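Isocitrate dehydrogenase [NAD] subunit 1, mitochondrial (Saccharomyces cerevisiae, PDB 3BLX) catalyses, with its partner subunit in a hetero-octamer, the NAD-dependent oxidative decarboxylation of isocitrate in the citric acid cycle, and also binds RNA. Local coordinates at residues 284-289 and 333-338; 252-257 and 274-279. All blocks are in the same frame, centred on the assembly; numbering follows the deposited sequence.

Both contacts are buried and use the long loop between strand 267-269 and helix 289-302: segment 274-279 belongs to contact 2, and segment 284-289, just before the helix, to contact 1. Contact 2 lies nearer the middle of the chain, its centre about 11 Å from the chain centre, where the loop meets the turn after helix 237-251 and a neighbouring IDH2 subunit packs alongside. Contact 1, about 20 Å out between the same kinds of centre, joins two helix starts within a single subunit. Their chemistry differs accordingly: hydrogen bonds and caps hold contact 1, whereas apolar packing about a proline makes contact 2. The two meet where Thr289 CB approaches Gly255 O at 3.4 Å.

Contact 1: residues 284-289 and 333-338; sequences NVANPT and SSTTDF
Two hydrogen bonds join the loop ahead of helix 289-302 to the first turn of helix 335-347. The firmer runs from Thr335 N to Asn284 O, 3.0 Å long and 156° at the hydrogen, with the donor above the carbonyl plane. The second is weak: Ser334 OG gives to Asn284 OD1 at 2.9 Å, an amide oxygen brought across by a side chain whose CG stands anti to the backbone N (chi1 -153°).

Capping bonds shape both partners. Ser334 and Asp337 form a capping box at the start of helix 335-347: Asp337 N donates to Ser334 OG at 3.1 Å, while the return bond from Ser334 N to Asp337 OD2 is weak. Ser334 OG thus serves its own helix and the neighbouring loop. On the loop side, Asn287-Pro288-Thr289 makes an Asx turn leading into helix 289-302. Here Asn287 OD1 accepts from Thr289 N. Thr289 OG1 also donates to Asn287 OD1, at 2.8 Å, while Asn287 ND2 is held by Asp328, so both ends of the amide are fixed.

Van der Waals contact completes the junction. Pro288 and Phe338 form an apolar pair, crossing obliquely with Pro288 CD 3.5 Å from Phe338 CD2. Thr289 OG1 approaches Phe338 CE2 at 3.5 Å, and residues of helix 306-320 also touch the ring. Nearer Asn284, the methyl CG2 of Thr335 packs against the loop backbone between Asn284 and Ala286.

Contact 2: residues 252-257 and 274-279; sequences GGPGLV and RHVGLD
Helix 237-251 ends at Gly252 in a Schellman motif, and the chain then folds into a short 3-10 turn, 254-256, that presents a proline to the loop 274-279. The positive phi of Gly252 (112°) belongs to this helix ending, and Gly253 carries on with another positive phi (113°); at both positions a CB would collide with the preceding carbonyl oxygen. Gly253 O then accepts from Leu256 N at 3.1 Å, closing the 3-10 turn.

Pro254 follows and carries the contact. Its CB is directed toward the other segment, and the ring is bordered by four consecutive residues: Pro254 CB lies 3.7 Å from His275 CA, CG 3.8 Å from Val276 CG2 and close to Gly277 N, and CD 3.7 Å from Leu278 CD2. No hydrogen bond crosses here. Within the loop, Leu278 N bonds to His275 O, and an inverse gamma turn centred on Leu278 follows, closed by a weak bond from Asp279 N to Gly277 O. Leu226 of a neighbouring IDH2 subunit packs on Pro254 and Asn223 of that subunit on Val276, so the contact also borders an IDH2 subunit of the octamer. The side chain of Val276 is also about 9 Å from that of Arg129, which probably binds substrate.

Beyond the proline, Gly255 offers bare backbone to two side chains. The His275 ring meets Gly255 CA obliquely, with His275 CE1 4.4 Å from that atom, while Leu278 extends its CD2 methyl to 3.7 Å from Gly255 N.

Contact 1: residues 284-289 and 333-338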
ATOM      1  N   ASN E 284       4.889  48.061 -12.044  1.00 57.70           N
ATOM      2  CA  ASN E 284       6.076  47.775 -12.837  1.00 43.38           C
ATOM      3  C   ASN E 284       7.404  48.234 -12.259  1.00 42.88           C
ATOM      4  O   ASN E 284       8.260  48.703 -13.004  1.00 37.61           O
ATOM      5  CB  ASN E 284       5.915  48.349 -14.237  1.00 42.19           C
ATOM      6  CG  ASN E 284       6.723  47.590 -15.267  1.00 65.06           C
ATOM      7  OD1 ASN E 284       7.323  48.178 -16.176  1.00 43.65           O
ATOM      8  ND2 ASN E 284       6.742  46.262 -15.131  1.00 68.87           N
ATOM      9  N   VAL E 285       7.596  48.083 -10.949  1.00 43.84           N
ATOM     10  CA  VAL E 285       8.843  48.534 -10.332  1.00 44.19           C
ATOM     11  C   VAL E 285       9.646  47.424  -9.649  1.00 41.08           C
ATOM     12  O   VAL E 285      10.821  47.626  -9.305  1.00 45.85           O
ATOM     13  CB  VAL E 285       8.599  49.682  -9.310  1.00 56.73           C
ATOM     14  CG1 VAL E 285       8.046  50.894  -9.997  1.00 52.17           C
ATOM     15  CG2 VAL E 285       7.662  49.239  -8.217  1.00 55.36           C
ATOM     16  N   ALA E 286       9.002  46.272  -9.442  1.00 49.46           N
ATOM     17  CA  ALA E 286       9.565  45.166  -8.650  1.00 43.98           C
ATOM     18  C   ALA E 286      10.781  44.474  -9.303  1.00 39.34           C
ATOM     19  O   ALA E 286      10.863  44.398 -10.516  1.00 40.23           O
ATOM     20  CB  ALA E 286       8.487  44.165  -8.354  1.00 21.28           C
ATOM     21  N   ASN E 287      11.728  44.000  -8.499  1.00 31.24           N
ATOM     22  CA  ASN E 287      12.882  43.289  -9.035  1.00 24.49           C
ATOM     23  C   ASN E 287      12.539  41.842  -9.353  1.00 28.06           C
ATOM     24  O   ASN E 287      12.142  41.102  -8.454  1.00 41.27           O
ATOM     25  CB  ASN E 287      14.043  43.335  -8.040  1.00 23.91           C
ATOM     26  CG  ASN E 287      15.376  43.019  -8.693  1.00 36.35           C
ATOM     27  OD1 ASN E 287      15.424  42.623  -9.864  1.00 35.24           O
ATOM     28  ND2 ASN E 287      16.467  43.192  -7.943  1.00 31.05           N
ATOM     29  N   PRO E 288      12.692  41.422 -10.635  1.00 29.44           N
ATOM     30  CA  PRO E 288      12.340  40.063 -11.069  1.00 25.25           C
ATOM     31  C   PRO E 288      13.492  39.086 -10.902  1.00 29.81           C
ATOM     32  O   PRO E 288      13.291  37.915 -11.170  1.00 27.21           O
ATOM     33  CB  PRO E 288      12.048  40.223 -12.560  1.00 19.38           C
ATOM     34  CG  PRO E 288      12.493  41.597 -12.919  1.00 43.56           C
ATOM     35  CD  PRO E 288      13.219  42.200 -11.760  1.00 34.21           C
ATOM     36  N   THR E 289      14.662  39.560 -10.477  1.00 24.34           N
ATOM     37  CA  THR E 289      15.865  38.731 -10.360  1.00 34.51           C
ATOM     38  C   THR E 289      15.679  37.392  -9.605  1.00 33.30           C
ATOM     39  O   THR E 289      16.114  36.346 -10.077  1.00 28.76           O
ATOM     40  CB  THR E 289      17.037  39.545  -9.726  1.00 33.13           C
ATOM     41  OG1 THR E 289      17.319  40.670 -10.547  1.00 29.06           O
ATOM     42  CG2 THR E 289      18.277  38.727  -9.610  1.00 27.94           C
ATOM     43  N   SER E 333      15.064  51.958 -13.572  1.00 53.66           N
ATOM     44  CA  SER E 333      14.265  51.329 -14.613  1.00 44.41           C
ATOM     45  C   SER E 333      13.144  50.452 -14.061  1.00 44.47           C
ATOM     46  O   SER E 333      13.208  49.971 -12.928  1.00 44.10           O
ATOM     47  CB  SER E 333      15.178  50.511 -15.512  1.00 46.61           C
ATOM     48  OG  SER E 333      16.437  51.156 -15.591  1.00 55.80           O
ATOM     49  N   SER E 334      12.115  50.258 -14.874  1.00 38.56           N
ATOM     50  CA  SER E 334      10.982  49.395 -14.537  1.00 54.41           C
ATOM     51  C   SER E 334      11.339  47.918 -14.719  1.00 59.21           C
ATOM     52  O   SER E 334      12.367  47.591 -15.321  1.00 43.16           O
ATOM     53  CB  SER E 334       9.797  49.722 -15.446  1.00 49.84           C
ATOM     54  OG  SER E 334       9.998  49.194 -16.748  1.00 48.22           O
ATOM     55  N   THR E 335      10.481  47.025 -14.230  1.00 37.02           N
ATOM     56  CA  THR E 335      10.797  45.605 -14.309  1.00 52.63           C
ATOM     57  C   THR E 335      10.848  45.215 -15.781  1.00 40.02           C
ATOM     58  O   THR E 335      11.701  44.451 -16.185  1.00 37.52           O
ATOM     59  CB  THR E 335       9.852  44.673 -13.445  1.00 44.77           C
ATOM     60  OG1 THR E 335       9.046  43.847 -14.284  1.00 57.94           O
ATOM     61  CG2 THR E 335       8.947  45.457 -12.527  1.00 31.10           C
ATOM     62  N   THR E 336       9.951  45.788 -16.572  1.00 35.29           N
ATOM     63  CA  THR E 336       9.925  45.607 -18.020  1.00 39.68           C
ATOM     64  C   THR E 336      11.226  46.030 -18.722  1.00 52.68           C
ATOM     65  O   THR E 336      11.730  45.317 -19.591  1.00 38.01           O
ATOM     66  CB  THR E 336       8.743  46.375 -18.625  1.00 55.17           C
ATOM     67  OG1 THR E 336       7.609  45.513 -18.659  1.00 44.74           O
ATOM     68  CG2 THR E 336       9.035  46.841 -20.043  1.00 65.07           C
ATOM     69  N   ASP E 337      11.770  47.186 -18.344  1.00 48.99           N
ATOM     70  CA  ASP E 337      13.028  47.649 -18.915  1.00 50.09           C
ATOM     71  C   ASP E 337      14.119  46.630 -18.630  1.00 45.30           C
ATOM     72  O   ASP E 337      14.906  46.268 -19.502  1.00 51.27           O
ATOM     73  CB  ASP E 337      13.435  49.016 -18.340  1.00 67.58           C
ATOM     74  CG  ASP E 337      12.502  50.153 -18.779  1.00 88.74           C
ATOM     75  OD1 ASP E 337      11.816  50.009 -19.831  1.00 74.73           O
ATOM     76  OD2 ASP E 337      12.455  51.191 -18.065  1.00 69.97           O
ATOM     77  N   PHE E 338      14.156  46.175 -17.391  1.00 46.56           N
ATOM     78  CA  PHE E 338      15.172  45.248 -16.932  1.00 40.89           C
ATOM     79  C   PHE E 338      15.067  43.940 -17.706  1.00 42.31           C
ATOM     80  O   PHE E 338      16.070  43.391 -18.152  1.00 27.64           O
ATOM     81  CB  PHE E 338      15.005  45.030 -15.423  1.00 40.90           C
ATOM     82  CG  PHE E 338      16.037  44.152 -14.814  1.00 39.65           C
ATOM     83  CD1 PHE E 338      17.366  44.503 -14.852  1.00 47.21           C
ATOM     84  CD2 PHE E 338      15.675  42.977 -14.180  1.00 42.35           C
ATOM     85  CE1 PHE E 338      18.328  43.694 -14.277  1.00 52.06           C
ATOM     86  CE2 PHE E 338      16.633  42.162 -13.606  1.00 40.73           C
ATOM     87  CZ  PHE E 338      17.960  42.520 -13.655  1.00 37.59           C
TER

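Contact 2: residues 252-257 and 274-279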
ATOM      1  N   GLY E 252      21.769  42.407  -0.438  1.00 27.30           N
ATOM      2  CA  GLY E 252      21.079  43.522  -1.051  1.00 19.57           C
ATOM      3  C   GLY E 252      19.564  43.423  -1.146  1.00 45.89           C
ATOM      4  O   GLY E 252      18.923  44.182  -1.886  1.00 40.37           O
ATOM      5  N   GLY E 253      18.979  42.479  -0.416  1.00 41.79           N
ATOM      6  CA  GLY E 253      17.534  42.389  -0.321  1.00 31.48           C
ATOM      7  C   GLY E 253      16.905  41.161  -0.956  1.00 34.99           C
ATOM      8  O   GLY E 253      17.525  40.486  -1.766  1.00 31.51           O
ATOM      9  N   PRO E 254      15.640  40.908  -0.612  1.00 31.41           N
ATOM     10  CA  PRO E 254      14.821  39.764  -1.009  1.00 35.81           C
ATOM     11  C   PRO E 254      14.746  39.604  -2.512  1.00 35.75           C
ATOM     12  O   PRO E 254      14.543  38.497  -2.987  1.00 40.96           O
ATOM     13  CB  PRO E 254      13.422  40.144  -0.507  1.00 42.31           C
ATOM     14  CG  PRO E 254      13.619  41.233   0.447  1.00 46.19           C
ATOM     15  CD  PRO E 254      14.835  41.959   0.029  1.00 37.27           C
ATOM     16  N   GLY E 255      14.878  40.706  -3.240  1.00 40.09           N
ATOM     17  CA  GLY E 255      14.743  40.699  -4.682  1.00 32.10           C
ATOM     18  C   GLY E 255      15.851  39.966  -5.404  1.00 26.96           C
ATOM     19  O   GLY E 255      15.756  39.777  -6.602  1.00 22.33           O
ATOM     20  N   LEU E 256      16.876  39.526  -4.676  1.00 31.27           N
ATOM     21  CA  LEU E 256      18.059  38.884  -5.272  1.00 31.48           C
ATOM     22  C   LEU E 256      18.294  37.427  -4.858  1.00 34.88           C
ATOM     23  O   LEU E 256      19.339  36.839  -5.182  1.00 37.57           O
ATOM     24  CB  LEU E 256      19.296  39.672  -4.887  1.00 39.96           C
ATOM     25  CG  LEU E 256      19.191  41.157  -5.213  1.00 36.88           C
ATOM     26  CD1 LEU E 256      20.300  41.939  -4.511  1.00 37.88           C
ATOM     27  CD2 LEU E 256      19.260  41.307  -6.693  1.00 27.79           C
ATOM     28  N   VAL E 257      17.321  36.859  -4.149  1.00 29.67           N
ATOM     29  CA  VAL E 257      17.469  35.566  -3.500  1.00 21.78           C
ATOM     30  C   VAL E 257      16.738  34.439  -4.192  1.00 23.66           C
ATOM     31  O   VAL E 257      15.515  34.369  -4.113  1.00 26.08           O
ATOM     32  CB  VAL E 257      16.863  35.621  -2.109  1.00 24.48           C
ATOM     33  CG1 VAL E 257      17.039  34.267  -1.436  1.00 30.34           C
ATOM     34  CG2 VAL E 257      17.503  36.732  -1.304  1.00 20.71           C
ATOM     35  N   ARG E 274      10.595  35.063  -0.050  1.00 66.95           N
ATOM     36  CA  ARG E 274       9.184  35.413  -0.123  1.00 81.54           C
ATOM     37  C   ARG E 274       8.973  36.925  -0.267  1.00 85.14           C
ATOM     38  O   ARG E 274       7.914  37.439   0.080  1.00 79.93           O
ATOM     39  CB  ARG E 274       8.441  34.858   1.094  1.00 62.77           C
ATOM     40  CG  ARG E 274       7.916  33.441   0.906  1.00 87.97           C
ATOM     41  CD  ARG E 274       8.993  32.369   0.993  1.00 81.97           C
ATOM     42  NE  ARG E 274       8.444  31.032   0.737  1.00113.41           N
ATOM     43  CZ  ARG E 274       7.911  30.240   1.669  1.00113.51           C
ATOM     44  NH1 ARG E 274       7.859  30.651   2.933  1.00 88.99           N
ATOM     45  NH2 ARG E 274       7.430  29.037   1.339  1.00 89.43           N
ATOM     46  N   HIS E 275       9.988  37.619  -0.791  1.00 85.21           N
ATOM     47  CA  HIS E 275       9.954  39.072  -1.017  1.00 85.83           C
ATOM     48  C   HIS E 275       9.480  39.832   0.217  1.00 81.71           C
ATOM     49  O   HIS E 275       8.767  40.836   0.130  1.00 87.59           O
ATOM     50  CB  HIS E 275       9.086  39.419  -2.226  1.00100.13           C
ATOM     51  CG  HIS E 275       9.794  39.295  -3.544  1.00112.60           C
ATOM     52  ND1 HIS E 275       9.842  40.324  -4.464  1.00108.71           N
ATOM     53  CD2 HIS E 275      10.474  38.262  -4.100  1.00 91.62           C
ATOM     54  CE1 HIS E 275      10.523  39.929  -5.529  1.00 98.59           C
ATOM     55  NE2 HIS E 275      10.913  38.682  -5.336  1.00 83.28           N
ATOM     56  N   VAL E 276       9.877  39.297   1.360  1.00 74.03           N
ATOM     57  CA  VAL E 276       9.595  39.875   2.658  1.00 95.66           C
ATOM     58  C   VAL E 276       9.587  41.411   2.603  1.00104.55           C
ATOM     59  O   VAL E 276       8.515  42.035   2.536  1.00107.03           O
ATOM     60  CB  VAL E 276      10.613  39.341   3.716  1.00102.15           C
ATOM     61  CG1 VAL E 276      10.069  38.074   4.441  1.00 70.42           C
ATOM     62  CG2 VAL E 276      11.979  39.069   3.056  1.00 76.21           C
ATOM     63  N   GLY E 277      10.777  42.011   2.609  1.00 89.74           N
ATOM     64  CA  GLY E 277      10.898  43.460   2.598  1.00 97.10           C
ATOM     65  C   GLY E 277      10.878  44.058   1.200  1.00114.19           C
ATOM     66  O   GLY E 277      11.346  45.192   0.993  1.00103.58           O
ATOM     67  N   LEU E 278      10.358  43.285   0.241  1.00112.19           N
ATOM     68  CA  LEU E 278      10.083  43.794  -1.102  1.00 91.90           C
ATOM     69  C   LEU E 278       8.744  44.508  -1.112  1.00105.11           C
ATOM     70  O   LEU E 278       7.757  44.017  -1.680  1.00 94.85           O
ATOM     71  CB  LEU E 278      10.141  42.696  -2.168  1.00 66.36           C
ATOM     72  CG  LEU E 278      11.364  42.795  -3.092  1.00 87.84           C
ATOM     73  CD1 LEU E 278      11.006  43.466  -4.421  1.00 90.60           C
ATOM     74  CD2 LEU E 278      12.565  43.510  -2.415  1.00 63.42           C
ATOM     75  N   ASP E 279       8.734  45.658  -0.435  1.00121.40           N
ATOM     76  CA  ASP E 279       7.655  46.631  -0.518  1.00123.49           C
ATOM     77  C   ASP E 279       7.741  47.236  -1.918  1.00133.20           C
ATOM     78  O   ASP E 279       7.250  46.639  -2.899  1.00115.50           O
ATOM     79  CB  ASP E 279       7.807  47.747   0.535  1.00102.10           C
ATOM     80  CG  ASP E 279       8.203  47.227   1.918  1.00117.47           C
ATOM     81  OD1 ASP E 279       8.709  46.086   2.025  1.00120.22           O
ATOM     82  OD2 ASP E 279       8.016  47.978   2.909  1.00106.16           O
TER